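Local coordinates for extracellular solute-binding protein family 5 (Brucella melitensis, PDB 4ONY) that probably captures peptides or related solutes in the periplasm and delivers them to an ABC transporter for uptake across the inner membrane, at residues 447-452 / 463-468; 501-506 / 555-560. One frame throughout, in Å; residues are numbered along the deposited sequence.

Contact 1 of 2, residues 447-452 / 463-468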
ATOM      1  N   LYS A 447      13.199  17.053  12.455  1.00 19.86           N
ATOM      2  CA  LYS A 447      13.203  16.687  13.849  1.00 21.15           C
ATOM      3  C   LYS A 447      13.860  15.322  14.066  1.00 19.11           C
ATOM      4  O   LYS A 447      14.683  15.170  14.965  1.00 17.27           O
ATOM      5  CB  LYS A 447      11.796  16.675  14.393  1.00 24.48           C
ATOM      6  CG  LYS A 447      11.749  16.394  15.884  1.00 27.80           C
ATOM      7  CD  LYS A 447      10.327  16.050  16.331  1.00 31.45           C
ATOM      8  CE  LYS A 447       9.382  17.235  16.243  1.00 33.12           C
ATOM      9  NZ  LYS A 447       7.977  16.781  16.467  1.00 35.90           N
ATOM     10  N   ILE A 448      13.520  14.343  13.236  1.00 18.09           N
ATOM     11  CA  ILE A 448      14.119  13.006  13.388  1.00 17.66           C
ATOM     12  C   ILE A 448      15.584  12.968  12.923  1.00 16.93           C
ATOM     13  O   ILE A 448      16.418  12.289  13.506  1.00 16.10           O
ATOM     14  CB  ILE A 448      13.248  11.908  12.740  1.00 18.02           C
ATOM     15  CG1 ILE A 448      13.641  10.541  13.249  1.00 18.21           C
ATOM     16  CG2 ILE A 448      13.320  11.870  11.240  1.00 18.11           C
ATOM     17  CD1 ILE A 448      13.388  10.385  14.733  1.00 19.13           C
ATOM     18  N   ALA A 449      15.913  13.757  11.921  1.00 17.12           N
ATOM     19  CA  ALA A 449      17.292  13.849  11.454  1.00 17.45           C
ATOM     20  C   ALA A 449      18.192  14.483  12.538  1.00 18.69           C
ATOM     21  O   ALA A 449      19.329  14.052  12.742  1.00 19.13           O
ATOM     22  CB  ALA A 449      17.363  14.651  10.188  1.00 17.30           C
ATOM     23  N   LEU A 450      17.658  15.494  13.216  1.00 19.64           N
ATOM     24  CA  LEU A 450      18.342  16.132  14.325  1.00 21.06           C
ATOM     25  C   LEU A 450      18.644  15.132  15.405  1.00 19.27           C
ATOM     26  O   LEU A 450      19.703  15.170  15.975  1.00 19.32           O
ATOM     27  CB  LEU A 450      17.516  17.292  14.915  1.00 22.44           C
ATOM     28  CG  LEU A 450      17.592  18.592  14.097  1.00 25.16           C
ATOM     29  CD1 LEU A 450      16.463  19.561  14.477  1.00 26.09           C
ATOM     30  CD2 LEU A 450      18.952  19.291  14.304  1.00 27.21           C
ATOM     31  N   ALA A 451      17.696  14.251  15.709  1.00 18.69           N
ATOM     32  CA  ALA A 451      17.925  13.253  16.741  1.00 17.86           C
ATOM     33  C   ALA A 451      19.043  12.279  16.310  1.00 17.35           C
ATOM     34  O   ALA A 451      19.907  11.954  17.104  1.00 16.19           O
ATOM     35  CB  ALA A 451      16.637  12.520  17.072  1.00 18.27           C
ATOM     36  N   TYR A 452      19.034  11.847  15.045  1.00 16.45           N
ATOM     37  CA  TYR A 452      20.057  10.945  14.553  1.00 16.34           C
ATOM     38  C   TYR A 452      21.429  11.662  14.544  1.00 17.11           C
ATOM     39  O   TYR A 452      22.449  11.086  14.943  1.00 16.75           O
ATOM     40  CB  TYR A 452      19.688  10.483  13.138  1.00 15.64           C
ATOM     41  CG  TYR A 452      20.476   9.368  12.519  1.00 15.42           C
ATOM     42  CD1 TYR A 452      21.131   8.410  13.286  1.00 16.09           C
ATOM     43  CD2 TYR A 452      20.486   9.199  11.147  1.00 16.15           C
ATOM     44  CE1 TYR A 452      21.842   7.357  12.714  1.00 15.21           C
ATOM     45  CE2 TYR A 452      21.166   8.131  10.556  1.00 16.03           C
ATOM     46  CZ  TYR A 452      21.868   7.204  11.355  1.00 15.17           C
ATOM     47  OH  TYR A 452      22.544   6.127  10.779  1.00 13.80           O
ATOM     48  N   VAL A 463      27.364  15.737  10.620  1.00 19.06           N
ATOM     49  CA  VAL A 463      26.230  15.592   9.744  1.00 19.31           C
ATOM     50  C   VAL A 463      25.556  16.900   9.496  1.00 19.17           C
ATOM     51  O   VAL A 463      25.251  17.583  10.432  1.00 19.60           O
ATOM     52  CB  VAL A 463      25.203  14.653  10.407  1.00 19.32           C
ATOM     53  CG1 VAL A 463      23.969  14.499   9.545  1.00 19.82           C
ATOM     54  CG2 VAL A 463      25.829  13.308  10.674  1.00 19.39           C
ATOM     55  N   GLU A 464      25.339  17.265   8.235  1.00 19.04           N
ATOM     56  CA  GLU A 464      24.637  18.497   7.875  1.00 18.85           C
ATOM     57  C   GLU A 464      23.183  18.176   7.534  1.00 18.18           C
ATOM     58  O   GLU A 464      22.921  17.226   6.806  1.00 17.79           O
ATOM     59  CB  GLU A 464      25.327  19.141   6.668  1.00 20.69           C
ATOM     60  CG  GLU A 464      26.824  19.434   6.893  1.00 21.30           C
ATOM     61  CD  GLU A 464      27.592  19.610   5.605  1.00 22.97           C
ATOM     62  OE1 GLU A 464      27.081  19.414   4.465  1.00 22.95           O
ATOM     63  OE2 GLU A 464      28.775  19.921   5.729  1.00 25.42           O
ATOM     64  N   ILE A 465      22.242  18.893   8.109  1.00 17.62           N
ATOM     65  CA  ILE A 465      20.849  18.690   7.762  1.00 18.81           C
ATOM     66  C   ILE A 465      20.439  19.821   6.859  1.00 20.49           C
ATOM     67  O   ILE A 465      20.520  20.975   7.240  1.00 21.29           O
ATOM     68  CB  ILE A 465      19.963  18.596   9.009  1.00 19.84           C
ATOM     69  CG1 ILE A 465      20.375  17.346   9.813  1.00 19.65           C
ATOM     70  CG2 ILE A 465      18.503  18.461   8.607  1.00 19.65           C
ATOM     71  CD1 ILE A 465      19.868  17.332  11.219  1.00 21.06           C
ATOM     72  N   HIS A 466      19.994  19.509   5.657  1.00 21.13           N
ATOM     73  CA  HIS A 466      19.687  20.539   4.693  1.00 23.07           C
ATOM     74  C   HIS A 466      18.243  20.363   4.209  1.00 22.60           C
ATOM     75  O   HIS A 466      17.938  19.363   3.541  1.00 19.37           O
ATOM     76  CB  HIS A 466      20.673  20.351   3.545  1.00 25.68           C
ATOM     77  CG  HIS A 466      20.580  21.419   2.504  1.00 30.23           C
ATOM     78  ND1 HIS A 466      20.275  21.149   1.182  1.00 32.86           N
ATOM     79  CD2 HIS A 466      20.689  22.759   2.596  1.00 31.43           C
ATOM     80  CE1 HIS A 466      20.199  22.281   0.510  1.00 31.56           C
ATOM     81  NE2 HIS A 466      20.463  23.268   1.341  1.00 31.72           N
ATOM     82  N   THR A 467      17.350  21.269   4.579  1.00 23.14           N
ATOM     83  CA  THR A 467      15.962  21.193   4.124  1.00 26.09           C
ATOM     84  C   THR A 467      15.794  21.871   2.771  1.00 25.93           C
ATOM     85  O   THR A 467      16.270  22.979   2.566  1.00 24.24           O
ATOM     86  CB  THR A 467      14.942  21.777   5.118  1.00 29.79           C
ATOM     87  OG1 THR A 467      14.773  20.849   6.175  1.00 33.30           O
ATOM     88  CG2 THR A 467      13.510  21.903   4.469  1.00 32.49           C
ATOM     89  N   VAL A 468      15.137  21.171   1.853  1.00 24.88           N
ATOM     90  CA  VAL A 468      14.957  21.606   0.471  1.00 27.10           C
ATOM     91  C   VAL A 468      13.437  21.535   0.203  1.00 26.92           C
ATOM     92  O   VAL A 468      12.757  20.618   0.658  1.00 24.79           O
ATOM     93  CB  VAL A 468      15.787  20.691  -0.465  1.00 28.59           C
ATOM     94  CG1 VAL A 468      15.646  21.055  -1.937  1.00 30.94           C
ATOM     95  CG2 VAL A 468      17.264  20.759  -0.108  1.00 29.24           C
TER

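Contact 2 of 2, residues 501-506 / 555-560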
ATOM      1  N   LEU A 501      12.001  -1.892  -9.914  1.00 17.35           N
ATOM      2  CA  LEU A 501      12.341  -0.468  -9.955  1.00 18.65           C
ATOM      3  C   LEU A 501      12.730   0.075  -8.586  1.00 16.33           C
ATOM      4  O   LEU A 501      13.291   1.180  -8.492  1.00 15.78           O
ATOM      5  CB  LEU A 501      11.234   0.365 -10.611  1.00 22.74           C
ATOM      6  CG  LEU A 501      11.298   0.286 -12.152  1.00 27.18           C
ATOM      7  CD1 LEU A 501      10.017   0.806 -12.785  1.00 30.26           C
ATOM      8  CD2 LEU A 501      12.493   1.071 -12.730  1.00 30.03           C
ATOM      9  N   ARG A 502      12.496  -0.707  -7.545  1.00 14.52           N
ATOM     10  CA  ARG A 502      12.951  -0.361  -6.219  1.00 13.98           C
ATOM     11  C   ARG A 502      14.339  -0.848  -5.924  1.00 13.64           C
ATOM     12  O   ARG A 502      15.105  -0.157  -5.246  1.00 13.24           O
ATOM     13  CB  ARG A 502      12.072  -0.995  -5.161  1.00 14.15           C
ATOM     14  CG  ARG A 502      10.677  -0.470  -5.149  1.00 15.14           C
ATOM     15  CD  ARG A 502       9.851  -1.156  -4.067  1.00 14.93           C
ATOM     16  NE  ARG A 502       8.486  -0.639  -4.133  1.00 15.41           N
ATOM     17  CZ  ARG A 502       7.528  -0.957  -3.291  1.00 15.34           C
ATOM     18  NH1 ARG A 502       7.754  -1.818  -2.320  1.00 15.38           N
ATOM     19  NH2 ARG A 502       6.329  -0.439  -3.461  1.00 16.42           N
ATOM     20  N   TRP A 503      14.617  -2.093  -6.317  1.00 13.37           N
ATOM     21  CA  TRP A 503      15.809  -2.827  -5.861  1.00 13.89           C
ATOM     22  C   TRP A 503      16.669  -3.482  -6.966  1.00 13.89           C
ATOM     23  O   TRP A 503      17.784  -3.928  -6.687  1.00 13.88           O
ATOM     24  CB  TRP A 503      15.369  -3.963  -4.923  1.00 13.99           C
ATOM     25  CG  TRP A 503      14.488  -3.575  -3.809  1.00 14.40           C
ATOM     26  CD1 TRP A 503      13.194  -3.950  -3.603  1.00 14.47           C
ATOM     27  CD2 TRP A 503      14.852  -2.761  -2.680  1.00 14.74           C
ATOM     28  NE1 TRP A 503      12.728  -3.396  -2.408  1.00 14.14           N
ATOM     29  CE2 TRP A 503      13.727  -2.690  -1.824  1.00 14.52           C
ATOM     30  CE3 TRP A 503      16.022  -2.106  -2.308  1.00 15.72           C
ATOM     31  CZ2 TRP A 503      13.733  -1.972  -0.631  1.00 15.31           C
ATOM     32  CZ3 TRP A 503      16.042  -1.403  -1.086  1.00 15.85           C
ATOM     33  CH2 TRP A 503      14.899  -1.341  -0.279  1.00 15.79           C
ATOM     34  N   GLY A 504      16.149  -3.534  -8.199  1.00 14.03           N
ATOM     35  CA  GLY A 504      16.786  -4.248  -9.260  1.00 14.25           C
ATOM     36  C   GLY A 504      18.058  -3.575  -9.706  1.00 14.46           C
ATOM     37  O   GLY A 504      18.150  -2.337  -9.729  1.00 14.52           O
ATOM     38  N   SER A 505      19.036  -4.366 -10.092  1.00 14.88           N
ATOM     39  CA  SER A 505      20.345  -3.789 -10.364  1.00 15.93           C
ATOM     40  C   SER A 505      20.324  -2.850 -11.588  1.00 16.78           C
ATOM     41  O   SER A 505      20.950  -1.807 -11.559  1.00 15.75           O
ATOM     42  CB  SER A 505      21.413  -4.889 -10.460  1.00 16.54           C
ATOM     43  OG  SER A 505      21.093  -5.707 -11.547  1.00 17.96           O
ATOM     44  N   ALA A 506      19.510  -3.130 -12.591  1.00 17.42           N
ATOM     45  CA  ALA A 506      19.390  -2.188 -13.729  1.00 19.77           C
ATOM     46  C   ALA A 506      18.810  -0.811 -13.279  1.00 20.37           C
ATOM     47  O   ALA A 506      19.250   0.219 -13.768  1.00 25.18           O
ATOM     48  CB  ALA A 506      18.565  -2.780 -14.873  1.00 20.03           C
ATOM     49  N   ASP A 555      22.117  -3.281   4.802  1.00 13.55           N
ATOM     50  CA  ASP A 555      21.953  -1.978   5.460  1.00 13.71           C
ATOM     51  C   ASP A 555      21.802  -0.823   4.434  1.00 13.37           C
ATOM     52  O   ASP A 555      22.533   0.185   4.449  1.00 13.09           O
ATOM     53  CB  ASP A 555      23.083  -1.727   6.459  1.00 13.73           C
ATOM     54  CG  ASP A 555      23.008  -2.666   7.635  1.00 14.91           C
ATOM     55  OD1 ASP A 555      22.245  -2.359   8.598  1.00 13.83           O
ATOM     56  OD2 ASP A 555      23.695  -3.707   7.596  1.00 15.71           O
ATOM     57  N   TYR A 556      20.805  -0.976   3.559  1.00 12.42           N
ATOM     58  CA  TYR A 556      20.480   0.065   2.607  1.00 12.16           C
ATOM     59  C   TYR A 556      19.616   1.148   3.227  1.00 12.23           C
ATOM     60  O   TYR A 556      19.731   2.295   2.843  1.00 12.25           O
ATOM     61  CB  TYR A 556      19.790  -0.552   1.394  1.00 11.83           C
ATOM     62  CG  TYR A 556      20.648  -1.586   0.674  1.00 11.69           C
ATOM     63  CD1 TYR A 556      21.837  -1.218   0.089  1.00 11.90           C
ATOM     64  CD2 TYR A 556      20.271  -2.891   0.589  1.00 11.60           C
ATOM     65  CE1 TYR A 556      22.636  -2.120  -0.566  1.00 12.12           C
ATOM     66  CE2 TYR A 556      21.038  -3.809  -0.087  1.00 11.80           C
ATOM     67  CZ  TYR A 556      22.214  -3.438  -0.673  1.00 12.12           C
ATOM     68  OH  TYR A 556      22.994  -4.384  -1.307  1.00 11.87           O
ATOM     69  N   TYR A 557      18.765   0.751   4.180  1.00 12.27           N
ATOM     70  CA  TYR A 557      17.947   1.622   4.985  1.00 12.63           C
ATOM     71  C   TYR A 557      18.353   1.468   6.444  1.00 13.26           C
ATOM     72  O   TYR A 557      18.836   0.399   6.855  1.00 14.83           O
ATOM     73  CB  TYR A 557      16.469   1.256   4.868  1.00 12.71           C
ATOM     74  CG  TYR A 557      15.735   1.722   3.616  1.00 13.23           C
ATOM     75  CD1 TYR A 557      16.242   1.497   2.362  1.00 13.70           C
ATOM     76  CD2 TYR A 557      14.523   2.371   3.704  1.00 13.70           C
ATOM     77  CE1 TYR A 557      15.542   1.885   1.231  1.00 14.87           C
ATOM     78  CE2 TYR A 557      13.845   2.771   2.580  1.00 14.52           C
ATOM     79  CZ  TYR A 557      14.359   2.521   1.356  1.00 14.80           C
ATOM     80  OH  TYR A 557      13.713   2.919   0.238  1.00 17.73           O
ATOM     81  N   VAL A 558      18.201   2.537   7.227  1.00 12.47           N
ATOM     82  CA  VAL A 558      18.155   2.447   8.683  1.00 12.31           C
ATOM     83  C   VAL A 558      16.648   2.473   8.966  1.00 12.14           C
ATOM     84  O   VAL A 558      16.009   3.507   8.846  1.00 11.58           O
ATOM     85  CB  VAL A 558      18.787   3.644   9.381  1.00 12.66           C
ATOM     86  CG1 VAL A 558      18.751   3.466  10.889  1.00 13.00           C
ATOM     87  CG2 VAL A 558      20.222   3.866   8.877  1.00 13.30           C
ATOM     88  N   PRO A 559      16.075   1.323   9.295  1.00 12.13           N
ATOM     89  CA  PRO A 559      14.620   1.261   9.431  1.00 12.32           C
ATOM     90  C   PRO A 559      14.173   2.056  10.668  1.00 12.80           C
ATOM     91  O   PRO A 559      14.800   1.967  11.738  1.00 12.89           O
ATOM     92  CB  PRO A 559      14.365  -0.241   9.544  1.00 12.34           C
ATOM     93  CG  PRO A 559      15.594  -0.793  10.218  1.00 12.58           C
ATOM     94  CD  PRO A 559      16.737   0.061   9.686  1.00 12.34           C
ATOM     95  N   LEU A 560      13.077   2.810  10.543  1.00 12.84           N
ATOM     96  CA  LEU A 560      12.633   3.679  11.619  1.00 12.79           C
ATOM     97  C   LEU A 560      11.472   3.042  12.359  1.00 13.05           C
ATOM     98  O   LEU A 560      11.713   2.152  13.175  1.00 13.02           O
ATOM     99  CB  LEU A 560      12.326   5.077  11.071  1.00 13.23           C
ATOM    100  CG  LEU A 560      13.570   5.855  10.623  1.00 13.33           C
ATOM    101  CD1 LEU A 560      13.265   7.198   9.947  1.00 13.31           C
ATOM    102  CD2 LEU A 560      14.507   6.056  11.796  1.00 13.99           C
TER
HETATM  103  O   HOH W   1      14.139   1.114  -2.459  1.00 27.25           O

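Contact 1 of 2, residues 447-452 / 463-468
Ile465 reaches from its strand to the helix with one methyl, CD1, which settles on the backbone where Ala449 joins Leu450. The approach to main chain is the closest part of the contact: CD1 of Ile465 lies 3.5 Å from N of Leu450 and 3.6 Å from C of Ala449. With CG1 anti to the carbonyl carbon (chi1 -64°) and the chain then extended (chi2 164°), CD1 is carried out toward the helix.

Two side chains flank that methyl. CB of Ala449, directed at the strand, is 3.8 Å from CD1 of Ile465 and 4.1 Å from CG1 of the same residue. CA of Ala449 and CA of Ile465 are 7.1 Å apart, consistent with the small side chain of Ala449. Helix and second strand here belong to the beta-alpha-beta unit of strand 435-440, helix 443-458 and strand 462-467, in which the helix packs against its two parallel strands.

Leu450 starts out away from the strand, but its end swings back, and CD2 of Leu450 meets CD1 of Ile465 at 3.8 Å, the two side chains crossing at about a right angle. Glu446 and Gln453, one helical turn to either side of this pair, also touch Ile465.

Contact 2 of 2, residues 501-506 / 555-560
The outer end of the Trp503 six-membered ring meets the CD1-CE1 side of the Tyr557 ring, CH2 of Trp503 lying 3.6 Å from CE1 of Tyr557. CZ3 of Trp503 is a little farther from that same CE1, at 4.1 Å. The ring planes are inclined at 55°, with centroids 5.7 Å apart between the tryptophan's six-membered ring and the tyrosine ring. Backbones stay well apart, with 10.1 Å from CA of Trp503 to CA of Tyr556, and the long aromatic side chains span the gap.

A water adds a polar link beside the rings. It can donate to O of Arg502, 3.2 Å away, though more acceptors lie in reach than it has protons, and it is hydrogen-bonded to OH of Tyr557 at 3.3 Å. The same water sits over a face of the Trp503 ring, near its rim, where CB of Arg502 also packs.

Phe355 presents edge-to-face contacts to both aromatic rings, and Leu489 of strand 484-489 touches both side chains. The buried cluster thus joins the end of helix 499-503 to strand 557-562, which pairs with strand 310-315 in the six-stranded mixed sheet; Met310 and Val314 of strand 310-315 pack on Tyr557.

Along the chain from the N terminus, contact 1 comes first, closing a short loop, with 10 residues between its segments, mostly the rest of helix 443-458 and the turn into strand 462-467. Only after it is complete does contact 2 open, so the two follow in series, neither enclosing nor crossing the other. Contact 2 closes a longer excursion of 48 residues, largely helical, that includes helices 522-533 and 537-553 and returns to strand 557-562. Both reach one six-stranded mixed sheet: contact 1 at its outermost strand 462-467, contact 2 at strand 557-562, next to the other outermost strand. Their centres lie about 20 Å apart, yet they touch where OH of Tyr452 packs 3.8 Å from CG2 of Val558.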